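Local coordinates for protein aminopeptidase YwaD (Bacillus subtilis, PDB 6HC6) that removes N-terminal amino acids, notably arginine, lysine and leucine, from peptides as a secreted, monomeric aminopeptidase with two zinc ions per subunit, at residues 43-49 with 410-416; 84-88 with 230-234. Residue numbers count along the deposited sequence, not the author numbering.

Contact 1. Residues 43-49 with 410-416. With ACT (acetate ion), chain F.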
ATOM      1  N   PHE A  43      12.503 -15.558  16.384  1.00 25.04           N
ATOM      2  CA  PHE A  43      12.111 -15.095  15.058  1.00 22.81           C
ATOM      3  C   PHE A  43      13.130 -15.586  14.033  1.00 28.07           C
ATOM      4  O   PHE A  43      14.336 -15.407  14.216  1.00 28.39           O
ATOM      5  CB  PHE A  43      12.012 -13.563  15.028  1.00 22.27           C
ATOM      6  CG  PHE A  43      11.505 -13.014  13.720  1.00 23.43           C
ATOM      7  CD1 PHE A  43      12.358 -12.872  12.625  1.00 26.04           C
ATOM      8  CD2 PHE A  43      10.174 -12.643  13.574  1.00 20.81           C
ATOM      9  CE1 PHE A  43      11.889 -12.381  11.414  1.00 24.74           C
ATOM     10  CE2 PHE A  43       9.701 -12.146  12.373  1.00 20.49           C
ATOM     11  CZ  PHE A  43      10.550 -12.015  11.289  1.00 29.48           C
ATOM     12  N   LYS A  44      12.655 -16.217  12.962  1.00 24.43           N
ATOM     13  CA  LYS A  44      13.551 -16.767  11.944  1.00 26.83           C
ATOM     14  C   LYS A  44      13.215 -16.156  10.590  1.00 28.51           C
ATOM     15  O   LYS A  44      12.162 -16.449  10.005  1.00 26.26           O
ATOM     16  CB  LYS A  44      13.467 -18.287  11.906  1.00 33.63           C
ATOM     17  CG  LYS A  44      13.966 -18.924  13.197  1.00 35.80           C
ATOM     18  CD  LYS A  44      13.910 -20.421  13.140  1.00 36.52           C
ATOM     19  CE  LYS A  44      14.114 -21.025  14.524  1.00 35.44           C
ATOM     20  NZ  LYS A  44      14.200 -22.503  14.438  1.00 43.08           N
ATOM     21  N   ALA A  45      14.128 -15.324  10.091  1.00 25.44           N
ATOM     22  CA  ALA A  45      13.909 -14.661   8.808  1.00 24.70           C
ATOM     23  C   ALA A  45      13.776 -15.662   7.665  1.00 25.61           C
ATOM     24  O   ALA A  45      13.136 -15.354   6.654  1.00 25.41           O
ATOM     25  CB  ALA A  45      15.047 -13.675   8.522  1.00 21.71           C
ATOM     26  N   LYS A  46      14.358 -16.861   7.792  1.00 27.48           N
ATOM     27  CA  LYS A  46      14.211 -17.829   6.704  1.00 27.91           C
ATOM     28  C   LYS A  46      12.742 -18.173   6.484  1.00 29.67           C
ATOM     29  O   LYS A  46      12.303 -18.350   5.342  1.00 29.45           O
ATOM     30  CB  LYS A  46      15.036 -19.095   6.976  1.00 27.77           C
ATOM     31  CG  LYS A  46      14.534 -19.966   8.116  1.00 25.09           C
ATOM     32  CD  LYS A  46      15.437 -21.172   8.352  1.00 27.59           C
ATOM     33  CE  LYS A  46      14.902 -22.022   9.497  1.00 29.58           C
ATOM     34  NZ  LYS A  46      15.827 -23.131   9.890  1.00 31.42           N
ATOM     35  N   HIS A  47      11.961 -18.241   7.567  1.00 26.88           N
ATOM     36  CA  HIS A  47      10.526 -18.471   7.432  1.00 25.02           C
ATOM     37  C   HIS A  47       9.861 -17.331   6.691  1.00 23.11           C
ATOM     38  O   HIS A  47       8.986 -17.552   5.844  1.00 26.38           O
ATOM     39  CB  HIS A  47       9.875 -18.613   8.800  1.00 21.43           C
ATOM     40  CG  HIS A  47      10.329 -19.811   9.562  1.00 25.47           C
ATOM     41  ND1 HIS A  47      10.078 -19.967  10.907  1.00 32.89           N
ATOM     42  CD2 HIS A  47      11.005 -20.914   9.171  1.00 33.61           C
ATOM     43  CE1 HIS A  47      10.586 -21.116  11.316  1.00 35.19           C
ATOM     44  NE2 HIS A  47      11.156 -21.709  10.282  1.00 33.95           N
ATOM     45  N   ALA A  48      10.232 -16.098   7.035  1.00 21.14           N
ATOM     46  CA  ALA A  48       9.655 -14.949   6.348  1.00 22.15           C
ATOM     47  C   ALA A  48      10.046 -14.949   4.874  1.00 25.37           C
ATOM     48  O   ALA A  48       9.202 -14.702   4.002  1.00 24.43           O
ATOM     49  CB  ALA A  48      10.083 -13.646   7.033  1.00 21.80           C
ATOM     50  N   TYR A  49      11.320 -15.229   4.578  1.00 24.10           N
ATOM     51  CA  TYR A  49      11.756 -15.333   3.189  1.00 19.71           C
ATOM     52  C   TYR A  49      10.885 -16.325   2.422  1.00 26.13           C
ATOM     53  O   TYR A  49      10.408 -16.037   1.315  1.00 23.47           O
ATOM     54  CB  TYR A  49      13.234 -15.750   3.131  1.00 20.37           C
ATOM     55  CG  TYR A  49      13.806 -15.705   1.729  1.00 27.29           C
ATOM     56  CD1 TYR A  49      13.755 -16.821   0.900  1.00 29.80           C
ATOM     57  CD2 TYR A  49      14.364 -14.534   1.222  1.00 26.95           C
ATOM     58  CE1 TYR A  49      14.263 -16.781  -0.385  1.00 31.04           C
ATOM     59  CE2 TYR A  49      14.881 -14.487  -0.068  1.00 25.33           C
ATOM     60  CZ  TYR A  49      14.823 -15.611  -0.865  1.00 29.92           C
ATOM     61  OH  TYR A  49      15.315 -15.568  -2.152  1.00 31.68           O
ATOM     62  N   ILE A 410      15.476  -8.662  -1.620  1.00 23.02           N
ATOM     63  CA  ILE A 410      15.079  -8.864  -0.232  1.00 20.96           C
ATOM     64  C   ILE A 410      16.308  -9.347   0.516  1.00 23.94           C
ATOM     65  O   ILE A 410      17.041 -10.206   0.020  1.00 25.39           O
ATOM     66  CB  ILE A 410      13.925  -9.880  -0.122  1.00 20.77           C
ATOM     67  CG1 ILE A 410      12.616  -9.258  -0.600  1.00 18.80           C
ATOM     68  CG2 ILE A 410      13.769 -10.384   1.325  1.00 21.46           C
ATOM     69  CD1 ILE A 410      12.085  -8.163   0.295  1.00 20.57           C
ATOM     70  N   SER A 411      16.544  -8.784   1.703  1.00 26.49           N
ATOM     71  CA  SER A 411      17.653  -9.182   2.560  1.00 26.82           C
ATOM     72  C   SER A 411      17.112  -9.950   3.765  1.00 26.10           C
ATOM     73  O   SER A 411      16.283  -9.424   4.517  1.00 24.13           O
ATOM     74  CB  SER A 411      18.439  -7.961   3.034  1.00 25.43           C
ATOM     75  OG  SER A 411      19.153  -8.258   4.216  1.00 26.24           O
ATOM     76  N   LYS A 412      17.593 -11.181   3.959  1.00 27.31           N
ATOM     77  CA  LYS A 412      17.239 -11.914   5.173  1.00 30.81           C
ATOM     78  C   LYS A 412      17.762 -11.212   6.418  1.00 28.00           C
ATOM     79  O   LYS A 412      17.138 -11.288   7.484  1.00 28.97           O
ATOM     80  CB  LYS A 412      17.786 -13.343   5.117  1.00 37.07           C
ATOM     81  CG  LYS A 412      16.840 -14.352   4.480  1.00 29.76           C
ATOM     82  CD  LYS A 412      17.588 -15.600   4.035  1.00 43.99           C
ATOM     83  CE  LYS A 412      17.865 -16.540   5.196  1.00 49.65           C
ATOM     84  NZ  LYS A 412      18.615 -17.751   4.751  1.00 41.10           N
ATOM     85  N   GLU A 413      18.917 -10.550   6.317  1.00 26.92           N
ATOM     86  CA  GLU A 413      19.451  -9.848   7.479  1.00 31.65           C
ATOM     87  C   GLU A 413      18.545  -8.695   7.881  1.00 30.23           C
ATOM     88  O   GLU A 413      18.373  -8.421   9.074  1.00 30.87           O
ATOM     89  CB  GLU A 413      20.861  -9.334   7.196  1.00 41.04           C
ATOM     90  CG  GLU A 413      21.917 -10.409   7.086  1.00 55.62           C
ATOM     91  CD  GLU A 413      23.138  -9.921   6.329  1.00 70.29           C
ATOM     92  OE1 GLU A 413      23.308 -10.309   5.150  1.00 71.47           O
ATOM     93  OE2 GLU A 413      23.920  -9.140   6.910  1.00 69.43           O
ATOM     94  N   ARG A 414      17.968  -8.002   6.892  1.00 25.10           N
ATOM     95  CA  ARG A 414      17.035  -6.919   7.183  1.00 23.80           C
ATOM     96  C   ARG A 414      15.721  -7.451   7.730  1.00 22.38           C
ATOM     97  O   ARG A 414      15.174  -6.885   8.676  1.00 23.07           O
ATOM     98  CB  ARG A 414      16.789  -6.082   5.924  1.00 25.47           C
ATOM     99  CG  ARG A 414      18.026  -5.280   5.497  1.00 30.65           C
ATOM    100  CD  ARG A 414      17.962  -3.863   6.043  1.00 24.79           C
ATOM    101  NE  ARG A 414      19.199  -3.106   5.826  1.00 26.61           N
ATOM    102  CZ  ARG A 414      19.528  -2.512   4.686  1.00 27.93           C
ATOM    103  NH1 ARG A 414      18.730  -2.598   3.633  1.00 25.63           N
ATOM    104  NH2 ARG A 414      20.660  -1.822   4.601  1.00 31.21           N
ATOM    105  N   LEU A 415      15.194  -8.534   7.146  1.00 26.15           N
ATOM    106  CA  LEU A 415      14.025  -9.190   7.724  1.00 20.77           C
ATOM    107  C   LEU A 415      14.283  -9.599   9.165  1.00 23.62           C
ATOM    108  O   LEU A 415      13.423  -9.419  10.037  1.00 25.66           O
ATOM    109  CB  LEU A 415      13.652 -10.426   6.909  1.00 23.76           C
ATOM    110  CG  LEU A 415      13.063 -10.175   5.520  1.00 23.63           C
ATOM    111  CD1 LEU A 415      12.970 -11.484   4.750  1.00 24.97           C
ATOM    112  CD2 LEU A 415      11.699  -9.491   5.639  1.00 21.28           C
ATOM    113  N   GLN A 416      15.465 -10.156   9.427  1.00 23.84           N
ATOM    114  CA  GLN A 416      15.788 -10.640  10.762  1.00 24.40           C
ATOM    115  C   GLN A 416      15.850  -9.496  11.764  1.00 28.71           C
ATOM    116  O   GLN A 416      15.296  -9.592  12.865  1.00 27.62           O
ATOM    117  CB  GLN A 416      17.114 -11.403  10.725  1.00 26.33           C
ATOM    118  CG  GLN A 416      17.501 -12.022  12.053  1.00 27.75           C
ATOM    119  CD  GLN A 416      16.592 -13.175  12.392  1.00 30.13           C
ATOM    120  OE1 GLN A 416      16.357 -14.057  11.562  1.00 28.98           O
ATOM    121  NE2 GLN A 416      16.056 -13.173  13.611  1.00 27.33           N
TER
HETATM  122  C   ACT F 503      12.967 -24.824  11.793  1.00 60.27           C
HETATM  123  O   ACT F 503      14.027 -24.333  12.277  1.00 61.64           O
HETATM  124  OXT ACT F 503      12.304 -24.430  10.794  1.00 59.27           O
HETATM  125  CH3 ACT F 503      12.420 -26.097  12.535  1.00 56.28           C

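Contact 2. Residues 84-88 with 230-234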
ATOM      1  N   LYS A  84      -2.492 -21.890  15.516  1.00 32.80           N
ATOM      2  CA  LYS A  84      -3.470 -21.903  16.604  1.00 43.52           C
ATOM      3  C   LYS A  84      -4.248 -20.592  16.696  1.00 36.45           C
ATOM      4  O   LYS A  84      -4.724 -20.219  17.773  1.00 43.32           O
ATOM      5  CB  LYS A  84      -2.812 -22.217  17.957  1.00 55.33           C
ATOM      6  CG  LYS A  84      -2.215 -23.617  18.082  1.00 62.61           C
ATOM      7  CD  LYS A  84      -1.453 -23.787  19.399  1.00 66.21           C
ATOM      8  CE  LYS A  84      -2.389 -24.010  20.587  1.00 66.99           C
ATOM      9  NZ  LYS A  84      -2.931 -25.400  20.661  1.00 66.77           N
ATOM     10  N   LEU A  85      -4.387 -19.873  15.583  1.00 30.85           N
ATOM     11  CA  LEU A  85      -5.137 -18.624  15.567  1.00 26.97           C
ATOM     12  C   LEU A  85      -6.585 -18.871  15.161  1.00 33.12           C
ATOM     13  O   LEU A  85      -6.870 -19.718  14.311  1.00 30.05           O
ATOM     14  CB  LEU A  85      -4.504 -17.621  14.597  1.00 24.08           C
ATOM     15  CG  LEU A  85      -3.129 -17.084  14.977  1.00 23.97           C
ATOM     16  CD1 LEU A  85      -2.588 -16.202  13.883  1.00 23.08           C
ATOM     17  CD2 LEU A  85      -3.188 -16.331  16.297  1.00 27.67           C
ATOM     18  N   ASP A  86      -7.498 -18.117  15.776  1.00 25.27           N
ATOM     19  CA  ASP A  86      -8.893 -18.081  15.348  1.00 29.38           C
ATOM     20  C   ASP A  86      -9.005 -17.128  14.162  1.00 29.31           C
ATOM     21  O   ASP A  86      -8.862 -15.912  14.318  1.00 28.42           O
ATOM     22  CB  ASP A  86      -9.784 -17.639  16.501  1.00 32.92           C
ATOM     23  CG  ASP A  86     -11.251 -17.631  16.131  1.00 59.24           C
ATOM     24  OD1 ASP A  86     -11.718 -18.633  15.549  1.00 62.98           O
ATOM     25  OD2 ASP A  86     -11.935 -16.624  16.420  1.00 67.40           O
ATOM     26  N   VAL A  87      -9.275 -17.668  12.977  1.00 25.74           N
ATOM     27  CA  VAL A  87      -9.102 -16.942  11.725  1.00 28.67           C
ATOM     28  C   VAL A  87     -10.460 -16.657  11.105  1.00 32.50           C
ATOM     29  O   VAL A  87     -11.309 -17.556  11.009  1.00 33.41           O
ATOM     30  CB  VAL A  87      -8.214 -17.734  10.750  1.00 30.24           C
ATOM     31  CG1 VAL A  87      -8.102 -17.018   9.435  1.00 30.51           C
ATOM     32  CG2 VAL A  87      -6.841 -17.965  11.347  1.00 25.24           C
ATOM     33  N   LYS A  88     -10.661 -15.414  10.668  1.00 23.32           N
ATOM     34  CA  LYS A  88     -11.840 -15.041   9.899  1.00 25.45           C
ATOM     35  C   LYS A  88     -11.394 -14.293   8.655  1.00 31.16           C
ATOM     36  O   LYS A  88     -10.362 -13.616   8.662  1.00 27.52           O
ATOM     37  CB  LYS A  88     -12.820 -14.179  10.705  1.00 27.12           C
ATOM     38  CG  LYS A  88     -13.138 -14.709  12.111  1.00 36.65           C
ATOM     39  CD  LYS A  88     -14.514 -15.350  12.213  1.00 46.32           C
ATOM     40  CE  LYS A  88     -14.910 -15.604  13.674  1.00 48.05           C
ATOM     41  NZ  LYS A  88     -14.167 -16.756  14.282  1.00 49.91           N
ATOM     42  N   ILE A 230      -7.621 -10.768   6.339  1.00 19.23           N
ATOM     43  CA  ILE A 230      -7.481 -12.053   7.021  1.00 19.04           C
ATOM     44  C   ILE A 230      -7.069 -11.760   8.451  1.00 21.55           C
ATOM     45  O   ILE A 230      -6.001 -11.180   8.686  1.00 21.84           O
ATOM     46  CB  ILE A 230      -6.470 -12.970   6.320  1.00 20.58           C
ATOM     47  CG1 ILE A 230      -6.862 -13.155   4.853  1.00 23.59           C
ATOM     48  CG2 ILE A 230      -6.425 -14.336   7.010  1.00 20.14           C
ATOM     49  CD1 ILE A 230      -6.139 -12.247   3.924  1.00 27.60           C
ATOM     50  N   ILE A 231      -7.915 -12.148   9.399  1.00 19.79           N
ATOM     51  CA  ILE A 231      -7.747 -11.787  10.794  1.00 20.28           C
ATOM     52  C   ILE A 231      -7.532 -13.063  11.589  1.00 23.28           C
ATOM     53  O   ILE A 231      -8.423 -13.915  11.639  1.00 24.71           O
ATOM     54  CB  ILE A 231      -8.965 -11.021  11.327  1.00 21.29           C
ATOM     55  CG1 ILE A 231      -9.287  -9.829  10.407  1.00 23.99           C
ATOM     56  CG2 ILE A 231      -8.710 -10.604  12.768  1.00 20.84           C
ATOM     57  CD1 ILE A 231     -10.778  -9.494  10.388  1.00 31.21           C
ATOM     58  N   GLY A 232      -6.370 -13.181  12.219  1.00 20.78           N
ATOM     59  CA  GLY A 232      -6.097 -14.299  13.109  1.00 24.05           C
ATOM     60  C   GLY A 232      -5.911 -13.823  14.531  1.00 25.25           C
ATOM     61  O   GLY A 232      -5.033 -13.001  14.800  1.00 23.90           O
ATOM     62  N   ILE A 233      -6.718 -14.325  15.463  1.00 26.39           N
ATOM     63  CA  ILE A 233      -6.772 -13.775  16.814  1.00 23.25           C
ATOM     64  C   ILE A 233      -6.220 -14.788  17.802  1.00 31.88           C
ATOM     65  O   ILE A 233      -6.605 -15.965  17.787  1.00 26.45           O
ATOM     66  CB  ILE A 233      -8.197 -13.356  17.201  1.00 24.66           C
ATOM     67  CG1 ILE A 233      -8.697 -12.298  16.207  1.00 30.16           C
ATOM     68  CG2 ILE A 233      -8.212 -12.842  18.629  1.00 25.82           C
ATOM     69  CD1 ILE A 233     -10.094 -11.775  16.513  1.00 31.55           C
ATOM     70  N   LYS A 234      -5.317 -14.316  18.650  1.00 24.34           N
ATOM     71  CA  LYS A 234      -4.813 -15.031  19.819  1.00 26.08           C
ATOM     72  C   LYS A 234      -5.516 -14.434  21.033  1.00 31.33           C
ATOM     73  O   LYS A 234      -5.189 -13.326  21.474  1.00 32.01           O
ATOM     74  CB  LYS A 234      -3.300 -14.874  19.903  1.00 29.70           C
ATOM     75  CG  LYS A 234      -2.678 -15.250  21.238  1.00 34.68           C
ATOM     76  CD  LYS A 234      -1.170 -15.349  21.070  1.00 41.10           C
ATOM     77  CE  LYS A 234      -0.467 -15.462  22.401  1.00 40.04           C
ATOM     78  NZ  LYS A 234      -0.643 -16.805  22.993  1.00 36.65           N
TER

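Contact 1. Residues 43-49 with 410-416
Start at Ile410, just ahead of helix 412-430. Its CG2 methyl sits 4.2 Å from CD2 of Tyr49, while the end of the side chain leads away from segment 43-49. Ser411 is the N-cap: its OG accepts from Arg414 N at 2.9 Å and closes off the first turn. With Lys412 the helix begins to face the other segment. The backbone O of Lys412 lies 3.3 Å from CB of Ala45, and its aliphatic chain follows the outer side of the contact, with CG 4.1 Å from CB of Tyr49 and CE 4.2 Å from CA of Lys46.

What meets here are the first turns of the two terminal helices of the M28 peptidase domain, 45-59 and 412-430. Their short segments cross at 115° with axes 8.9 Å apart, the small side chains of Ala45 and Ala48 turned toward the crossing. Segment 43-49 also packs on helix 260-277, Phe43 against Val269 and Ala48 against Ser268. Away from the crossing, an acetate, probably from the crystallisation liquor, accepts from Lys44 NZ (2.8 Å to O), Lys46 NZ (3.2 Å to O) and His47 NE2 (3.0 Å to OXT).

Arg414 turns the other way, to the carbonyls of Thr327, Trp329 and Glu330. Leu415 points back into the crossing, its CB 3.9 Å from Ala45 CB and its CD1 4.3 Å from Ala48 CB. Gln416 then binds main chain with both ends of its amide: NE2, which also reaches Asp420 OD2, donates to Phe43 O at 2.9 Å, and OE1 accepts from Ala45 N at 3.0 Å.

Contact 2. Residues 84-88 with 230-234
Asp86 and Lys88 pair within one strand. Asp86 takes chi1 t and Lys88 bends at chi2 (-105°, between wells), which brings Lys88 NZ to 3.1 Å from Asp86 OD2 in a salt bridge. Ile231 and Ile233 share their face, both with chi1 m, and lean on Ile289 and Arg287 of the next strand, 285-291.

The backbones form an antiparallel ladder joining edge strand 86-93 to strand 226-234 in the eight-stranded mixed sheet of the M28 peptidase domain. Asp86 and Ile233 are a hydrogen-bonded pair (Asp86 N to Ile233 O 3.1 Å, Ile233 N to Asp86 O 2.9 Å), as are Lys88 and Ile231 (Lys88 N to Ile231 O and Ile231 N to Lys88 O, each 2.9 Å).

Between them Val87 faces Gly232, a non-hydrogen-bonded pair with CA atoms 4.2 Å apart. Val87, chi1 t, sets CG1 4.0 Å from Ile230 CG2. Leu85, in the mt rotamer, lays its side chain across the glycine, with CB 4.0 Å from Gly232 CA and CD2 3.9 Å from Lys234 CB; a CB on Gly232 would clash with Leu85 CD1. Leu85 and Val87 both touch Met80 of helix 67-82. Extended through chi3, Lys234 bonds the carbonyls of Lys278 and Val280 through NZ.

Contact 2 is nested within the loop closed by contact 1: the chain passes through 43-49, 84-88, 230-234 and finally 410-416. Their centres are about 23 Å apart and their nearest atoms about 13 Å, so they do not touch. Contact 1 joins two helices, 45-59 and 412-430; contact 2 lies at one edge of the eight-stranded sheet. Between 84-88 and 230-234 the chain builds the closed, seven-stranded barrel sheet, to which strands of the PA domain belong, before returning to the peptidase sheet. Both contacts thus bring residues from before that excursion against the later M28 part, which supplies most of the ligands of the two zinc ions, and make the N-terminal segment part of the catalytic domain.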